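Side-chain contacts in probable sugar kinase (Clostridium perfringens, PDB 3KZH), which probably phosphorylates a sugar as a carbohydrate kinase of the pfkB (ribokinase-like) family and holds a beta-D-glucopyranose in this crystal: residues 26-29 / 30-33; 150-153 / 154-158; 200-203 / 204-208. One frame throughout, in Å; residues are numbered along the deposited sequence.

Contact 1. Residues 26-29 / 30-33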
loop_
_atom_site.group_PDB
_atom_site.type_symbol
_atom_site.label_atom_id
_atom_site.label_comp_id
_atom_site.label_asym_id
_atom_site.label_seq_id
_atom_site.Cartn_x
_atom_site.Cartn_y
_atom_site.Cartn_z
ATOM N N SER A 26 -18.409 -7.953 -15.216
ATOM C CA SER A 26 -17.782 -8.653 -16.343
ATOM C C SER A 26 -16.527 -7.955 -16.853
ATOM O O SER A 26 -16.568 -6.777 -17.209
ATOM C CB SER A 26 -18.775 -8.841 -17.496
ATOM O OG SER A 26 -19.756 -9.815 -17.174
ATOM N N TYR A 27 -15.407 -8.681 -16.817
ATOM C CA TYR A 27 -14.114 -8.158 -17.266
ATOM C C TYR A 27 -14.032 -8.031 -18.789
ATOM O O TYR A 27 -14.549 -8.869 -19.535
ATOM C CB TYR A 27 -12.949 -9.019 -16.729
ATOM C CG TYR A 27 -11.571 -8.554 -17.174
ATOM C CD1 TYR A 27 -10.982 -7.410 -16.602
ATOM C CD2 TYR A 27 -10.903 -9.182 -18.255
ATOM C CE1 TYR A 27 -9.760 -6.886 -17.100
ATOM C CE2 TYR A 27 -9.689 -8.666 -18.768
ATOM C CZ TYR A 27 -9.125 -7.520 -18.182
ATOM O OH TYR A 27 -7.943 -7.013 -18.665
ATOM N N ARG A 28 -13.390 -6.947 -19.213
ATOM C CA ARG A 28 -13.150 -6.611 -20.609
ATOM C C ARG A 28 -11.784 -5.928 -20.588
ATOM O O ARG A 28 -11.495 -5.164 -19.660
ATOM C CB ARG A 28 -14.181 -5.597 -21.157
ATOM C CG ARG A 28 -15.619 -6.089 -21.353
ATOM C CD ARG A 28 -16.411 -5.201 -22.327
ATOM N NE ARG A 28 -16.460 -3.784 -21.943
ATOM C CZ ARG A 28 -17.381 -3.239 -21.147
ATOM N NH1 ARG A 28 -18.351 -3.981 -20.628
ATOM N NH2 ARG A 28 -17.330 -1.942 -20.872
ATOM N N PRO A 29 -10.901 -6.235 -21.564
ATOM C CA PRO A 29 -9.578 -5.594 -21.596
ATOM C C PRO A 29 -9.702 -4.138 -22.068
ATOM O O PRO A 29 -10.735 -3.759 -22.629
ATOM C CB PRO A 29 -8.808 -6.449 -22.606
ATOM C CG PRO A 29 -9.492 -7.782 -22.543
ATOM C CD PRO A 29 -10.935 -7.381 -22.494
ATOM N N TYR A 30 -8.653 -3.333 -21.850
ATOM C CA TYR A 30 -8.584 -1.894 -22.223
ATOM C C TYR A 30 -9.703 -1.046 -21.581
ATOM O O TYR A 30 -9.835 0.151 -21.861
ATOM C CB TYR A 30 -8.574 -1.685 -23.768
ATOM C CG TYR A 30 -7.659 -2.613 -24.553
ATOM C CD1 TYR A 30 -6.277 -2.357 -24.663
ATOM C CD2 TYR A 30 -8.162 -3.799 -25.131
ATOM C CE1 TYR A 30 -5.407 -3.277 -25.330
ATOM C CE2 TYR A 30 -7.308 -4.727 -25.787
ATOM C CZ TYR A 30 -5.935 -4.459 -25.879
ATOM O OH TYR A 30 -5.104 -5.377 -26.475
ATOM N N ASN A 31 -10.439 -1.674 -20.659
ATOM C CA ASN A 31 -11.581 -1.079 -19.969
ATOM C C ASN A 31 -11.468 -1.111 -18.434
ATOM O O ASN A 31 -10.976 -2.079 -17.845
ATOM C CB ASN A 31 -12.857 -1.799 -20.460
ATOM C CG ASN A 31 -14.121 -1.370 -19.727
ATOM O OD1 ASN A 31 -14.471 -0.188 -19.697
ATOM N ND2 ASN A 31 -14.807 -2.336 -19.129
ATOM N N SER A 32 -11.934 -0.027 -17.812
ATOM C CA SER A 32 -11.961 0.142 -16.359
ATOM C C SER A 32 -13.129 -0.678 -15.784
ATOM O O SER A 32 -14.296 -0.346 -16.006
ATOM C CB SER A 32 -12.113 1.634 -16.026
ATOM O OG SER A 32 -12.213 1.863 -14.633
ATOM N N THR A 33 -12.798 -1.772 -15.096
ATOM C CA THR A 33 -13.790 -2.670 -14.495
ATOM C C THR A 33 -13.983 -2.371 -12.997
ATOM O O THR A 33 -13.004 -2.174 -12.285
ATOM C CB THR A 33 -13.341 -4.167 -14.619
ATOM O OG1 THR A 33 -12.890 -4.435 -15.951
ATOM C CG2 THR A 33 -14.486 -5.119 -14.290
HETATM O O HOH W 1 -15.435 -4.468 -17.602
#
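Ser26 meets Thr33 through its backbone: the carbonyl oxygen O of Ser26 accepts a hydrogen bond from a water at 2.6 Å, and the same water is hydrogen-bonded to OG1 of Thr33. The water thus ties the two ends of the turn together where no direct hydrogen bond joins the segments, and CG2 of Thr33 lies beside the Ser26 carbonyl. Tyr27 follows, its CG placed anti to the backbone N (chi1 179°), which carries the ring along the loop until its CD1 atom stands 3.6 Å from OG1 of Thr33, an oblique approach with the two side chains crossing at about a right angle. The phenol oxygen is engaged elsewhere, in a hydrogen bond to Ser111 of the second subunit, while the backbone N of Tyr27 bonds to Glu105 of its own chain.

The loop joins antiparallel strands 16-23 and 32-42 in the four-stranded sheet that projects from the main body, consistent with the lid of ribokinase-like enzymes. Ser32 and Thr33 pair in parallel with a strand of the second subunit, so the sheet continues across the dimer interface, and Thr33 packs on Ile113 of that subunit.

Arg28 turns its guanidinium over the amide of Asn31. The two planes are only 19° apart, and ND2 sits 2.9 Å above the guanidinium plane, offset toward the rim. NH2 of Arg28 and ND2 of Asn31 are both donors, so their approach is a face contact and not a hydrogen bond; a bend at chi3 (-56°) folds the arginine tip back to reach it. At Pro29 the contact becomes apolar: CB of the proline touches CD2 of Tyr30 at 3.7 Å, and the Tyr30 side chain also packs on Val110 of the second subunit.

Contact 2. Residues 150-153 / 154-158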
loop_
_atom_site.group_PDB
_atom_site.type_symbol
_atom_site.label_atom_id
_atom_site.label_comp_id
_atom_site.label_asym_id
_atom_site.label_seq_id
_atom_site.Cartn_x
_atom_site.Cartn_y
_atom_site.Cartn_z
HETATM N N MSE A 150 22.983 -19.166 -0.726
HETATM C CA MSE A 150 22.816 -20.193 0.301
HETATM C C MSE A 150 24.186 -20.830 0.532
HETATM O O MSE A 150 24.658 -20.846 1.664
HETATM C CB MSE A 150 21.787 -21.263 -0.124
HETATM C CG MSE A 150 21.575 -22.418 0.893
HETATM SE SE MSE A 150 20.451 -23.891 0.304
HETATM C CE MSE A 150 18.785 -22.928 0.291
ATOM N N GLU A 151 24.865 -21.202 -0.564
ATOM C CA GLU A 151 26.207 -21.810 -0.525
ATOM C C GLU A 151 27.202 -20.900 0.185
ATOM O O GLU A 151 27.969 -21.371 1.027
ATOM C CB GLU A 151 26.714 -22.134 -1.932
ATOM C CG GLU A 151 28.120 -22.777 -1.988
ATOM C CD GLU A 151 28.408 -23.470 -3.300
ATOM O OE1 GLU A 151 27.882 -23.027 -4.345
ATOM O OE2 GLU A 151 29.153 -24.471 -3.284
ATOM N N TYR A 152 27.126 -19.598 -0.103
ATOM C CA TYR A 152 27.996 -18.613 0.535
ATOM C C TYR A 152 27.702 -18.567 2.039
ATOM O O TYR A 152 28.630 -18.555 2.843
ATOM C CB TYR A 152 27.820 -17.221 -0.098
ATOM C CG TYR A 152 28.818 -16.195 0.407
ATOM C CD1 TYR A 152 30.137 -16.155 -0.096
ATOM C CD2 TYR A 152 28.462 -15.277 1.421
ATOM C CE1 TYR A 152 31.081 -15.220 0.405
ATOM C CE2 TYR A 152 29.394 -14.345 1.928
ATOM C CZ TYR A 152 30.696 -14.321 1.413
ATOM O OH TYR A 152 31.581 -13.383 1.884
ATOM N N LEU A 153 26.418 -18.598 2.405
ATOM C CA LEU A 153 26.014 -18.565 3.812
ATOM C C LEU A 153 26.412 -19.821 4.574
ATOM O O LEU A 153 26.903 -19.723 5.700
ATOM C CB LEU A 153 24.507 -18.309 3.958
ATOM C CG LEU A 153 24.004 -16.946 3.493
ATOM C CD1 LEU A 153 22.511 -16.909 3.522
ATOM C CD2 LEU A 153 24.575 -15.849 4.333
ATOM N N LEU A 154 26.256 -20.980 3.927
ATOM C CA LEU A 154 26.606 -22.278 4.507
ATOM C C LEU A 154 28.111 -22.399 4.722
ATOM O O LEU A 154 28.554 -22.649 5.835
ATOM C CB LEU A 154 26.097 -23.427 3.621
ATOM C CG LEU A 154 24.589 -23.645 3.452
ATOM C CD1 LEU A 154 24.363 -24.733 2.442
ATOM C CD2 LEU A 154 23.895 -23.989 4.768
ATOM N N LYS A 155 28.884 -22.109 3.674
ATOM C CA LYS A 155 30.355 -22.160 3.688
ATOM C C LYS A 155 30.935 -21.260 4.788
ATOM O O LYS A 155 31.774 -21.698 5.583
ATOM C CB LYS A 155 30.874 -21.725 2.305
ATOM C CG LYS A 155 32.378 -21.672 2.080
ATOM C CD LYS A 155 32.636 -21.220 0.643
ATOM C CE LYS A 155 34.115 -21.041 0.321
ATOM N NZ LYS A 155 34.289 -20.503 -1.066
ATOM N N ASN A 156 30.386 -20.050 4.882
ATOM C CA ASN A 156 30.827 -19.054 5.850
ATOM C C ASN A 156 30.268 -19.116 7.269
ATOM O O ASN A 156 30.911 -18.597 8.184
ATOM C CB ASN A 156 30.581 -17.649 5.299
ATOM C CG ASN A 156 31.590 -17.246 4.250
ATOM O OD1 ASN A 156 31.390 -17.470 3.057
ATOM N ND2 ASN A 156 32.679 -16.632 4.691
ATOM N N PHE A 157 29.076 -19.697 7.463
ATOM C CA PHE A 157 28.442 -19.718 8.795
ATOM C C PHE A 157 27.898 -21.024 9.399
ATOM O O PHE A 157 27.367 -20.985 10.516
ATOM C CB PHE A 157 27.310 -18.663 8.878
ATOM C CG PHE A 157 27.687 -17.295 8.378
ATOM C CD1 PHE A 157 28.480 -16.433 9.156
ATOM C CD2 PHE A 157 27.267 -16.870 7.108
ATOM C CE1 PHE A 157 28.857 -15.145 8.668
ATOM C CE2 PHE A 157 27.627 -15.600 6.603
ATOM C CZ PHE A 157 28.428 -14.731 7.383
ATOM N N LYS A 158 28.050 -22.167 8.717
ATOM C CA LYS A 158 27.527 -23.456 9.215
ATOM C C LYS A 158 27.916 -23.915 10.636
ATOM O O LYS A 158 27.143 -24.617 11.294
ATOM C CB LYS A 158 27.792 -24.595 8.220
ATOM C CG LYS A 158 29.257 -24.999 8.056
ATOM C CD LYS A 158 29.368 -26.388 7.470
ATOM C CE LYS A 158 30.810 -26.855 7.349
ATOM N NZ LYS A 158 31.592 -26.017 6.402
#
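The Tyr152 ring carries the Asn156 amide over one face, the end of the amide lying over the ring centre. Ring and amide planes are 39° apart, so the amide leans across the face instead of lying flat on it; its oxygen and nitrogen may be interchanged, and only the position of the group is secure. The tyrosine's CG is anti to the backbone N (chi1 -173°), an orientation that swings the ring forward along the helix toward the residue one turn on. Its hydroxyl is hydrogen-bonded to Asp128.

The second ring, Phe157, receives the carbonyl oxygen of Leu153 at its edge, near the ring plane, where CD2 of the phenylalanine comes within 3.2 Å of that O atom. One face of this ring is covered toward the rim by CB of Asn156, and the ring also stacks with Phe134. Alongside, CD2 of Leu153 touches CE2 of Phe157 at 3.8 Å as the two side chains cross at an angle.

Elsewhere on the helix, Met150 (selenomethionine) and Leu154 lie side by side and point the same way, CG of Met150 being 3.9 Å from CD1 of Leu154. Both reach strand 162-166, Met150 at Leu165 and Leu154 at Phe163.

Beneath these pairs run successive i to i+4 backbone bonds: Leu154 N reaches Met150 O at 2.8 Å, and Phe157 N closes on Leu153 O at the same length but with a more bent N-H...O angle of 134°. Such spacing is that of an alpha-helix, here the connecting helix of a beta-alpha-beta unit between strands 139-143 and 162-166 in the ribokinase-like fold.

Contact 3. Residues 200-203 / 204-208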
loop_
_atom_site.group_PDB
_atom_site.type_symbol
_atom_site.label_atom_id
_atom_site.label_comp_id
_atom_site.label_asym_id
_atom_site.label_seq_id
_atom_site.Cartn_x
_atom_site.Cartn_y
_atom_site.Cartn_z
ATOM N N PRO A 200 11.886 -43.181 -4.092
ATOM C CA PRO A 200 10.490 -43.006 -3.646
ATOM C C PRO A 200 10.221 -43.270 -2.162
ATOM O O PRO A 200 10.930 -44.051 -1.515
ATOM C CB PRO A 200 9.728 -44.008 -4.512
ATOM C CG PRO A 200 10.512 -44.027 -5.764
ATOM C CD PRO A 200 11.921 -44.109 -5.243
ATOM N N ILE A 201 9.248 -42.537 -1.617
ATOM C CA ILE A 201 8.826 -42.681 -0.220
ATOM C C ILE A 201 7.344 -43.062 -0.213
ATOM O O ILE A 201 6.458 -42.203 -0.283
ATOM C CB ILE A 201 9.112 -41.404 0.630
ATOM C CG1 ILE A 201 10.620 -41.156 0.730
ATOM C CG2 ILE A 201 8.584 -41.582 2.041
ATOM C CD1 ILE A 201 10.998 -39.784 1.216
ATOM N N THR A 202 7.095 -44.364 -0.114
ATOM C CA THR A 202 5.734 -44.906 -0.139
ATOM C C THR A 202 5.141 -45.363 1.194
ATOM O O THR A 202 3.916 -45.464 1.328
ATOM C CB THR A 202 5.620 -46.074 -1.166
ATOM O OG1 THR A 202 6.572 -47.104 -0.864
ATOM C CG2 THR A 202 5.844 -45.573 -2.585
ATOM N N ASP A 203 6.008 -45.635 2.169
ATOM C CA ASP A 203 5.582 -46.111 3.486
ATOM C C ASP A 203 6.497 -45.650 4.626
ATOM O O ASP A 203 7.405 -44.840 4.412
ATOM C CB ASP A 203 5.432 -47.655 3.479
ATOM C CG ASP A 203 6.661 -48.391 2.919
ATOM O OD1 ASP A 203 7.802 -47.914 3.087
ATOM O OD2 ASP A 203 6.475 -49.469 2.317
ATOM N N THR A 204 6.273 -46.216 5.814
ATOM C CA THR A 204 7.033 -45.913 7.027
ATOM C C THR A 204 8.515 -46.299 6.945
ATOM O O THR A 204 9.376 -45.550 7.419
ATOM C CB THR A 204 6.381 -46.590 8.265
ATOM O OG1 THR A 204 5.029 -46.139 8.393
ATOM C CG2 THR A 204 7.126 -46.245 9.543
ATOM N N ASP A 205 8.800 -47.457 6.349
ATOM C CA ASP A 205 10.174 -47.941 6.200
ATOM C C ASP A 205 11.016 -47.039 5.300
ATOM O O ASP A 205 12.192 -46.806 5.579
ATOM C CB ASP A 205 10.196 -49.393 5.703
ATOM C CG ASP A 205 9.814 -50.395 6.793
ATOM O OD1 ASP A 205 10.418 -50.355 7.892
ATOM O OD2 ASP A 205 8.909 -51.224 6.555
ATOM N N ASP A 206 10.387 -46.478 4.267
ATOM C CA ASP A 206 11.069 -45.567 3.342
ATOM C C ASP A 206 11.310 -44.215 4.019
ATOM O O ASP A 206 12.332 -43.560 3.768
ATOM C CB ASP A 206 10.263 -45.380 2.061
ATOM C CG ASP A 206 10.101 -46.667 1.261
ATOM O OD1 ASP A 206 10.994 -47.540 1.307
ATOM O OD2 ASP A 206 9.063 -46.800 0.582
ATOM N N LEU A 207 10.381 -43.840 4.909
ATOM C CA LEU A 207 10.452 -42.603 5.695
ATOM C C LEU A 207 11.619 -42.697 6.662
ATOM O O LEU A 207 12.365 -41.740 6.801
ATOM C CB LEU A 207 9.153 -42.363 6.474
ATOM C CG LEU A 207 8.005 -41.640 5.772
ATOM C CD1 LEU A 207 6.709 -41.812 6.525
ATOM C CD2 LEU A 207 8.362 -40.165 5.598
ATOM N N ILE A 208 11.793 -43.875 7.277
ATOM C CA ILE A 208 12.902 -44.134 8.200
ATOM C C ILE A 208 14.231 -44.151 7.429
ATOM O O ILE A 208 15.213 -43.582 7.896
ATOM C CB ILE A 208 12.699 -45.463 9.015
ATOM C CG1 ILE A 208 11.464 -45.344 9.917
ATOM C CG2 ILE A 208 13.920 -45.766 9.907
ATOM C CD1 ILE A 208 10.997 -46.659 10.553
#
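Hydrogen bonds from Thr202 converge on one carboxylate oxygen, OD2 of Asp206. The backbone N of Thr202 approaches it at 3.2 Å on the anti lone pair, with an N-H...O angle of 160°, while OG1 of Thr202 donates to the same oxygen at 2.9 Å, nearly along its C-O axis. That hydroxyl can join the backbone N in gripping OD2 because it stands between the backbone N and the carbonyl carbon (chi1 57°). Two donors from a single residue therefore fix the Asp206 side chain against the loop.

Another bond runs from the helix back to the loop. Asp203 turns its carboxylate over the first turn, and OD1 accepts from the backbone N of Asp206 at 3.2 Å, the donor again lying close to the C-O axis. The carbonyl O of Asp203 takes the backbone N of Leu207 at 3.2 Å, the first i to i+4 bond of helix 204-217.

Charge works against this arrangement in one place: OD1 of Asp203 and OD2 of Asp206 are both acceptors and stand 3.0 Å apart, their carboxylate planes at 32°. The N-H and O-H donors that the two carboxylates receive, with the positive end of the helix dipole, probably offset the repulsion.

Apolar contact lies on the buried side. CG2 of Ile201 meets CG of Leu207 at 3.8 Å, the two side chains crossing at about a right angle; Ile201 also packs on Ala193 of helix 190-197, and Leu207 on Phe232 of strand 231-234.

With Asp203 as N-cap receiving the Asp206 amide, and Asp206 receiving the amide of Thr202, one residue before the cap, the whole is an N-terminal capping arrangement at the point where the loop after helix 190-197 enters helix 204-217.

The three local contacts sample different places in one chain. Contact 1 is a surface turn at the far end of the projecting sheet, in touch with the second subunit; contacts 2 and 3 are both partly buried, lie on the main body and meet no other chain of the assembly. No two share a helix or strand, and even the nearest atoms of contacts 2 and 3 are about 19 Å apart. Their chemistry follows their positions: a bridging water and an amide over a guanidinium face serve the turn of contact 1, aromatic and aliphatic pairs one helical turn apart dominate mid-helix in contact 2, and carboxylates receiving amide protons mark the helix start in contact 3.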